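Local coordinates for protein peptide chain release factor RF2 (Thermus thermophilus, PDB 2IHR) that recognises the stop codons UGA and UAA on the ribosome and directs termination of translation, with release of the finished peptide chain, at residues 127-140 with 183-195. Sequence-based numbering, arbitrary orientation.
Sequences TEACDWAEMLLRMY and EAGVHRLVRPSPF
Trp132 and Leu189 meet where helix 127-145 packs across a face of the mixed beta sheet, a helix-on-sheet layer illustrating how one aromatic side chain can pack by its face and hydrogen-bond a strand carbonyl by its edge. Leu189 CB lies over the centre of the indole, 3.4 Å from the centroid of the five-membered ring, in a CH-pi contact. In the ring plane, Trp132 NE1 donates to His187 O at 3.1 Å, nearly straight at 170°, although it reaches that oxygen from above the carbonyl plane. With CG anti to the backbone N (chi1 -179°), the indole extends from the helix to the strand; Leu136 lies against its other face, and Tyr314 meets it edge-to-face. A leucine in place of Trp132 would probably leave His187 O without this donor and Leu189 without its flat platform. Tyr140 OH donates a hydrogen bond to Glu183 OE1 at 2.9 Å, while OE2 of Glu183 forms a salt bridge with Arg312. The chain turns a corner at Arg191, whose NH2 forms salt bridges to two helix carboxylates, meeting Glu128 OE1 at 2.7 Å on the syn lone pair of that oxygen and Asp131 OD2 on its anti side. One water donates to both Glu128 OE2, at 2.7 Å, and Leu189 O, at 3.0 Å.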
ATOM      1  N   THR A 127       6.565 -23.917 -13.309  1.00 73.29           N
ATOM      2  CA  THR A 127       6.281 -24.276 -11.931  1.00 79.09           C
ATOM      3  C   THR A 127       7.040 -23.358 -10.987  1.00 83.24           C
ATOM      4  O   THR A 127       6.535 -23.024  -9.897  1.00 81.26           O
ATOM      5  CB  THR A 127       6.682 -25.708 -11.622  1.00 85.55           C
ATOM      6  OG1 THR A 127       6.319 -26.540 -12.723  1.00 90.50           O
ATOM      7  CG2 THR A 127       5.965 -26.195 -10.345  1.00 80.50           C
ATOM      8  N   GLU A 128       8.254 -22.965 -11.404  1.00 75.06           N
ATOM      9  CA  GLU A 128       9.084 -22.072 -10.604  1.00 72.35           C
ATOM     10  C   GLU A 128       8.305 -20.799 -10.290  1.00 73.84           C
ATOM     11  O   GLU A 128       8.349 -20.299  -9.154  1.00 72.46           O
ATOM     12  CB  GLU A 128      10.367 -21.702 -11.347  1.00 76.57           C
ATOM     13  CG  GLU A 128      11.655 -22.303 -10.797  1.00 76.10           C
ATOM     14  CD  GLU A 128      12.106 -21.751  -9.421  1.00 85.20           C
ATOM     15  OE1 GLU A 128      11.698 -22.333  -8.377  1.00 85.97           O
ATOM     16  OE2 GLU A 128      12.871 -20.750  -9.384  1.00 80.53           O
ATOM     17  N   ALA A 129       7.578 -20.274 -11.278  1.00 64.00           N
ATOM     18  CA  ALA A 129       6.810 -19.060 -11.022  1.00 64.33           C
ATOM     19  C   ALA A 129       5.629 -19.199 -10.025  1.00 58.94           C
ATOM     20  O   ALA A 129       5.220 -18.227  -9.379  1.00 55.72           O
ATOM     21  CB  ALA A 129       6.319 -18.456 -12.354  1.00 46.60           C
ATOM     22  N   CYS A 130       5.077 -20.390  -9.891  1.00 52.14           N
ATOM     23  CA  CYS A 130       3.951 -20.570  -8.983  1.00 61.89           C
ATOM     24  C   CYS A 130       4.477 -20.613  -7.555  1.00 59.02           C
ATOM     25  O   CYS A 130       3.852 -20.089  -6.628  1.00 57.77           O
ATOM     26  CB  CYS A 130       3.171 -21.874  -9.301  1.00 75.19           C
ATOM     27  SG  CYS A 130       2.480 -22.009 -10.989  1.00 86.29           S
ATOM     28  N   ASP A 131       5.629 -21.247  -7.395  1.00 65.63           N
ATOM     29  CA  ASP A 131       6.268 -21.351  -6.096  1.00 67.37           C
ATOM     30  C   ASP A 131       6.640 -19.926  -5.654  1.00 66.56           C
ATOM     31  O   ASP A 131       6.367 -19.518  -4.513  1.00 65.12           O
ATOM     32  CB  ASP A 131       7.502 -22.264  -6.227  1.00 76.83           C
ATOM     33  CG  ASP A 131       8.134 -22.624  -4.881  1.00 78.70           C
ATOM     34  OD1 ASP A 131       7.394 -22.826  -3.887  1.00 79.87           O
ATOM     35  OD2 ASP A 131       9.389 -22.725  -4.833  1.00 72.01           O
ATOM     36  N   TRP A 132       7.233 -19.167  -6.578  1.00 58.60           N
ATOM     37  CA  TRP A 132       7.636 -17.781  -6.326  1.00 53.60           C
ATOM     38  C   TRP A 132       6.444 -16.912  -5.896  1.00 53.89           C
ATOM     39  O   TRP A 132       6.552 -16.071  -5.008  1.00 56.12           O
ATOM     40  CB  TRP A 132       8.282 -17.225  -7.599  1.00 52.66           C
ATOM     41  CG  TRP A 132       8.793 -15.783  -7.557  1.00 55.98           C
ATOM     42  CD1 TRP A 132       8.761 -14.887  -8.592  1.00 52.50           C
ATOM     43  CD2 TRP A 132       9.420 -15.092  -6.449  1.00 45.93           C
ATOM     44  NE1 TRP A 132       9.315 -13.693  -8.197  1.00 56.92           N
ATOM     45  CE2 TRP A 132       9.726 -13.790  -6.890  1.00 50.49           C
ATOM     46  CE3 TRP A 132       9.756 -15.451  -5.128  1.00 54.65           C
ATOM     47  CZ2 TRP A 132      10.337 -12.848  -6.072  1.00 46.92           C
ATOM     48  CZ3 TRP A 132      10.377 -14.502  -4.305  1.00 48.34           C
ATOM     49  CH2 TRP A 132      10.652 -13.226  -4.784  1.00 49.01           C
ATOM     50  N   ALA A 133       5.309 -17.091  -6.551  1.00 53.86           N
ATOM     51  CA  ALA A 133       4.120 -16.340  -6.216  1.00 55.37           C
ATOM     52  C   ALA A 133       3.677 -16.666  -4.735  1.00 57.96           C
ATOM     53  O   ALA A 133       3.292 -15.779  -3.933  1.00 50.57           O
ATOM     54  CB  ALA A 133       3.029 -16.695  -7.231  1.00 45.12           C
ATOM     55  N   GLU A 134       3.745 -17.939  -4.371  1.00 62.05           N
ATOM     56  CA  GLU A 134       3.385 -18.332  -3.028  1.00 66.41           C
ATOM     57  C   GLU A 134       4.389 -17.698  -2.041  1.00 68.05           C
ATOM     58  O   GLU A 134       4.044 -17.342  -0.903  1.00 68.20           O
ATOM     59  CB  GLU A 134       3.411 -19.846  -2.937  1.00 68.67           C
ATOM     60  CG  GLU A 134       2.880 -20.391  -1.629  1.00 85.21           C
ATOM     61  CD  GLU A 134       2.865 -21.889  -1.646  1.00 89.60           C
ATOM     62  OE1 GLU A 134       2.613 -22.431  -2.736  1.00 96.77           O
ATOM     63  OE2 GLU A 134       3.095 -22.519  -0.592  1.00 89.86           O
ATOM     64  N   MET A 135       5.630 -17.542  -2.503  1.00 53.62           N
ATOM     65  CA  MET A 135       6.672 -16.965  -1.694  1.00 48.80           C
ATOM     66  C   MET A 135       6.409 -15.521  -1.372  1.00 50.69           C
ATOM     67  O   MET A 135       6.568 -15.071  -0.216  1.00 53.57           O
ATOM     68  CB  MET A 135       8.026 -17.117  -2.386  1.00 54.03           C
ATOM     69  CG  MET A 135       8.527 -18.601  -2.473  1.00 57.43           C
ATOM     70  SD  MET A 135      10.299 -18.603  -2.840  1.00 58.70           S
ATOM     71  CE  MET A 135      10.304 -19.414  -4.416  1.00 63.93           C
ATOM     72  N   LEU A 136       6.015 -14.782  -2.397  1.00 55.96           N
ATOM     73  CA  LEU A 136       5.691 -13.386  -2.224  1.00 53.22           C
ATOM     74  C   LEU A 136       4.470 -13.299  -1.275  1.00 53.47           C
ATOM     75  O   LEU A 136       4.430 -12.411  -0.416  1.00 56.06           O
ATOM     76  CB  LEU A 136       5.384 -12.771  -3.602  1.00 42.72           C
ATOM     77  CG  LEU A 136       6.555 -12.543  -4.589  1.00 46.51           C
ATOM     78  CD1 LEU A 136       6.028 -12.435  -6.037  1.00 46.67           C
ATOM     79  CD2 LEU A 136       7.320 -11.264  -4.203  1.00 39.29           C
ATOM     80  N   LEU A 137       3.494 -14.214  -1.438  1.00 47.59           N
ATOM     81  CA  LEU A 137       2.272 -14.261  -0.608  1.00 49.24           C
ATOM     82  C   LEU A 137       2.643 -14.428   0.867  1.00 55.14           C
ATOM     83  O   LEU A 137       2.083 -13.787   1.736  1.00 50.41           O
ATOM     84  CB  LEU A 137       1.373 -15.458  -0.987  1.00 51.75           C
ATOM     85  CG  LEU A 137      -0.184 -15.433  -0.775  1.00 57.43           C
ATOM     86  CD1 LEU A 137      -0.662 -16.812  -0.360  1.00 42.64           C
ATOM     87  CD2 LEU A 137      -0.614 -14.414   0.227  1.00 40.43           C
ATOM     88  N   ARG A 138       3.574 -15.332   1.128  1.00 57.76           N
ATOM     89  CA  ARG A 138       4.065 -15.592   2.465  1.00 55.95           C
ATOM     90  C   ARG A 138       4.805 -14.310   2.943  1.00 60.42           C
ATOM     91  O   ARG A 138       4.706 -13.878   4.122  1.00 57.87           O
ATOM     92  CB  ARG A 138       5.015 -16.771   2.374  1.00 76.89           C
ATOM     93  CG  ARG A 138       5.025 -17.722   3.554  1.00 92.80           C
ATOM     94  CD  ARG A 138       4.496 -19.078   3.120  1.00 99.52           C
ATOM     95  NE  ARG A 138       5.346 -19.657   2.091  1.00109.98           N
ATOM     96  CZ  ARG A 138       5.152 -20.843   1.525  1.00113.40           C
ATOM     97  NH1 ARG A 138       4.119 -21.607   1.883  1.00115.50           N
ATOM     98  NH2 ARG A 138       6.000 -21.260   0.595  1.00111.15           N
ATOM     99  N   MET A 139       5.537 -13.679   2.022  1.00 56.13           N
ATOM    100  CA  MET A 139       6.253 -12.492   2.397  1.00 53.19           C
ATOM    101  C   MET A 139       5.299 -11.429   2.857  1.00 57.48           C
ATOM    102  O   MET A 139       5.456 -10.878   3.945  1.00 63.68           O
ATOM    103  CB  MET A 139       7.070 -11.981   1.241  1.00 36.47           C
ATOM    104  CG  MET A 139       7.876 -10.722   1.503  1.00 32.93           C
ATOM    105  SD  MET A 139       8.873 -10.250   0.061  1.00 60.33           S
ATOM    106  CE  MET A 139       7.718  -9.531  -0.821  1.00 41.86           C
ATOM    107  N   TYR A 140       4.303 -11.122   2.045  1.00 55.21           N
ATOM    108  CA  TYR A 140       3.339 -10.090   2.427  1.00 54.78           C
ATOM    109  C   TYR A 140       2.465 -10.514   3.616  1.00 58.45           C
ATOM    110  O   TYR A 140       2.005  -9.696   4.393  1.00 56.64           O
ATOM    111  CB  TYR A 140       2.474  -9.737   1.210  1.00 51.59           C
ATOM    112  CG  TYR A 140       3.258  -9.054   0.124  1.00 52.70           C
ATOM    113  CD1 TYR A 140       3.944  -7.891   0.385  1.00 47.10           C
ATOM    114  CD2 TYR A 140       3.382  -9.613  -1.147  1.00 59.70           C
ATOM    115  CE1 TYR A 140       4.749  -7.302  -0.554  1.00 56.63           C
ATOM    116  CE2 TYR A 140       4.183  -9.010  -2.122  1.00 52.48           C
ATOM    117  CZ  TYR A 140       4.874  -7.862  -1.811  1.00 58.26           C
ATOM    118  OH  TYR A 140       5.754  -7.290  -2.720  1.00 63.77           O
ATOM    119  N   GLU A 183       4.784  -1.421  -3.678  1.00 52.36           N
ATOM    120  CA  GLU A 183       5.177  -2.789  -3.924  1.00 47.95           C
ATOM    121  C   GLU A 183       4.549  -3.318  -5.204  1.00 48.63           C
ATOM    122  O   GLU A 183       4.926  -4.374  -5.730  1.00 40.30           O
ATOM    123  CB  GLU A 183       4.729  -3.639  -2.723  1.00 39.62           C
ATOM    124  CG  GLU A 183       5.510  -3.363  -1.452  1.00 43.06           C
ATOM    125  CD  GLU A 183       6.978  -3.796  -1.550  1.00 54.50           C
ATOM    126  OE1 GLU A 183       7.237  -5.025  -1.712  1.00 47.73           O
ATOM    127  OE2 GLU A 183       7.863  -2.901  -1.471  1.00 51.31           O
ATOM    128  N   ALA A 184       3.538  -2.607  -5.685  1.00 51.45           N
ATOM    129  CA  ALA A 184       2.881  -3.007  -6.911  1.00 52.34           C
ATOM    130  C   ALA A 184       3.931  -2.985  -8.049  1.00 48.83           C
ATOM    131  O   ALA A 184       4.691  -2.040  -8.204  1.00 50.51           O
ATOM    132  CB  ALA A 184       1.776  -2.061  -7.181  1.00 62.72           C
ATOM    133  N   GLY A 185       3.993  -4.042  -8.830  1.00 46.79           N
ATOM    134  CA  GLY A 185       4.961  -4.090  -9.904  1.00 44.57           C
ATOM    135  C   GLY A 185       5.351  -5.519 -10.165  1.00 48.45           C
ATOM    136  O   GLY A 185       4.685  -6.444  -9.653  1.00 54.67           O
ATOM    137  N   VAL A 186       6.407  -5.723 -10.951  1.00 51.20           N
ATOM    138  CA  VAL A 186       6.861  -7.081 -11.253  1.00 55.76           C
ATOM    139  C   VAL A 186       8.067  -7.481 -10.373  1.00 53.34           C
ATOM    140  O   VAL A 186       8.989  -6.704 -10.135  1.00 55.83           O
ATOM    141  CB  VAL A 186       7.197  -7.234 -12.774  1.00 56.52           C
ATOM    142  CG1 VAL A 186       7.638  -8.663 -13.083  1.00 55.05           C
ATOM    143  CG2 VAL A 186       5.971  -6.913 -13.591  1.00 51.73           C
ATOM    144  N   HIS A 187       8.065  -8.710  -9.901  1.00 46.84           N
ATOM    145  CA  HIS A 187       9.123  -9.137  -9.020  1.00 48.98           C
ATOM    146  C   HIS A 187       9.874 -10.277  -9.646  1.00 48.40           C
ATOM    147  O   HIS A 187       9.262 -11.264 -10.090  1.00 58.74           O
ATOM    148  CB  HIS A 187       8.499  -9.539  -7.654  1.00 45.70           C
ATOM    149  CG  HIS A 187       7.944  -8.377  -6.883  1.00 40.38           C
ATOM    150  ND1 HIS A 187       8.544  -7.874  -5.752  1.00 54.23           N
ATOM    151  CD2 HIS A 187       6.830  -7.621  -7.074  1.00 49.76           C
ATOM    152  CE1 HIS A 187       7.827  -6.876  -5.264  1.00 45.97           C
ATOM    153  NE2 HIS A 187       6.779  -6.700  -6.053  1.00 48.65           N
ATOM    154  N   ARG A 188      11.204 -10.166  -9.699  1.00 51.75           N
ATOM    155  CA  ARG A 188      12.000 -11.234 -10.310  1.00 52.60           C
ATOM    156  C   ARG A 188      12.821 -12.082  -9.322  1.00 50.52           C
ATOM    157  O   ARG A 188      13.484 -11.552  -8.408  1.00 54.05           O
ATOM    158  CB  ARG A 188      12.922 -10.647 -11.368  1.00 59.18           C
ATOM    159  CG  ARG A 188      13.771 -11.670 -12.019  1.00 63.07           C
ATOM    160  CD  ARG A 188      14.592 -11.082 -13.108  1.00 70.07           C
ATOM    161  NE  ARG A 188      15.675 -10.270 -12.588  1.00 73.94           N
ATOM    162  CZ  ARG A 188      16.953 -10.488 -12.884  1.00 78.09           C
ATOM    163  NH1 ARG A 188      17.275 -11.489 -13.689  1.00 75.50           N
ATOM    164  NH2 ARG A 188      17.906  -9.705 -12.383  1.00 80.59           N
ATOM    165  N   LEU A 189      12.775 -13.397  -9.551  1.00 56.31           N
ATOM    166  CA  LEU A 189      13.454 -14.405  -8.753  1.00 58.76           C
ATOM    167  C   LEU A 189      14.518 -15.158  -9.521  1.00 61.61           C
ATOM    168  O   LEU A 189      14.278 -15.682 -10.593  1.00 69.59           O
ATOM    169  CB  LEU A 189      12.430 -15.415  -8.224  1.00 53.35           C
ATOM    170  CG  LEU A 189      12.726 -16.296  -6.972  1.00 57.70           C
ATOM    171  CD1 LEU A 189      12.858 -17.731  -7.405  1.00 53.97           C
ATOM    172  CD2 LEU A 189      13.931 -15.833  -6.224  1.00 50.97           C
ATOM    173  N   VAL A 190      15.704 -15.216  -8.956  1.00 59.98           N
ATOM    174  CA  VAL A 190      16.805 -15.932  -9.565  1.00 60.60           C
ATOM    175  C   VAL A 190      17.407 -16.917  -8.564  1.00 60.92           C
ATOM    176  O   VAL A 190      17.779 -16.543  -7.428  1.00 63.02           O
ATOM    177  CB  VAL A 190      17.896 -14.966  -9.994  1.00 70.42           C
ATOM    178  CG1 VAL A 190      18.889 -15.683 -10.858  1.00 57.29           C
ATOM    179  CG2 VAL A 190      17.267 -13.767 -10.692  1.00 65.82           C
ATOM    180  N   ARG A 191      17.474 -18.174  -8.991  1.00 67.11           N
ATOM    181  CA  ARG A 191      18.041 -19.269  -8.194  1.00 70.70           C
ATOM    182  C   ARG A 191      17.840 -20.532  -8.971  1.00 70.68           C
ATOM    183  O   ARG A 191      17.145 -20.543  -9.996  1.00 63.76           O
ATOM    184  CB  ARG A 191      17.302 -19.463  -6.864  1.00 59.81           C
ATOM    185  CG  ARG A 191      15.901 -19.980  -7.061  1.00 53.33           C
ATOM    186  CD  ARG A 191      15.193 -20.380  -5.786  1.00 53.55           C
ATOM    187  NE  ARG A 191      13.897 -20.936  -6.146  1.00 58.66           N
ATOM    188  CZ  ARG A 191      12.946 -21.250  -5.280  1.00 59.56           C
ATOM    189  NH1 ARG A 191      13.149 -21.049  -3.976  1.00 56.13           N
ATOM    190  NH2 ARG A 191      11.803 -21.792  -5.717  1.00 51.18           N
ATOM    191  N   PRO A 192      18.485 -21.605  -8.527  1.00 78.65           N
ATOM    192  CA  PRO A 192      18.289 -22.875  -9.238  1.00 80.80           C
ATOM    193  C   PRO A 192      16.934 -23.484  -8.740  1.00 88.97           C
ATOM    194  O   PRO A 192      16.625 -23.487  -7.534  1.00 87.62           O
ATOM    195  CB  PRO A 192      19.536 -23.690  -8.856  1.00 61.51           C
ATOM    196  CG  PRO A 192      20.039 -23.031  -7.540  1.00 57.17           C
ATOM    197  CD  PRO A 192      19.785 -21.565  -7.823  1.00 59.08           C
ATOM    198  N   SER A 193      16.123 -23.978  -9.672  1.00 88.89           N
ATOM    199  CA  SER A 193      14.808 -24.523  -9.333  1.00 89.67           C
ATOM    200  C   SER A 193      14.769 -25.856  -8.603  1.00 87.73           C
ATOM    201  O   SER A 193      15.455 -26.796  -8.990  1.00 85.60           O
ATOM    202  CB  SER A 193      13.963 -24.653 -10.615  1.00 95.43           C
ATOM    203  OG  SER A 193      12.708 -25.302 -10.390  1.00103.21           O
ATOM    204  N   PRO A 194      13.967 -25.954  -7.523  1.00 81.00           N
ATOM    205  CA  PRO A 194      13.934 -27.262  -6.860  1.00 79.20           C
ATOM    206  C   PRO A 194      13.360 -28.282  -7.845  1.00 77.91           C
ATOM    207  O   PRO A 194      13.689 -29.454  -7.793  1.00 81.77           O
ATOM    208  CB  PRO A 194      13.010 -27.041  -5.656  1.00 62.09           C
ATOM    209  CG  PRO A 194      12.190 -25.795  -6.015  1.00 57.87           C
ATOM    210  CD  PRO A 194      13.205 -24.943  -6.765  1.00 65.25           C
ATOM    211  N   PHE A 195      12.534 -27.805  -8.771  1.00 77.28           N
ATOM    212  CA  PHE A 195      11.888 -28.651  -9.774  1.00 81.38           C
ATOM    213  C   PHE A 195      12.729 -29.148 -10.969  1.00 85.82           C
ATOM    214  O   PHE A 195      12.275 -30.011 -11.714  1.00 89.08           O
ATOM    215  CB  PHE A 195      10.648 -27.921 -10.260  1.00 73.54           C
ATOM    216  CG  PHE A 195       9.823 -27.392  -9.143  1.00 77.84           C
ATOM    217  CD1 PHE A 195       9.399 -28.247  -8.118  1.00 79.08           C
ATOM    218  CD2 PHE A 195       9.544 -26.031  -9.042  1.00 77.32           C
ATOM    219  CE1 PHE A 195       8.719 -27.759  -7.009  1.00 69.55           C
ATOM    220  CE2 PHE A 195       8.859 -25.525  -7.931  1.00 72.44           C
ATOM    221  CZ  PHE A 195       8.450 -26.398  -6.912  1.00 75.02           C
TER
HETATM  222  O   HOH W   1      13.597 -18.578 -10.830  1.00 43.74           O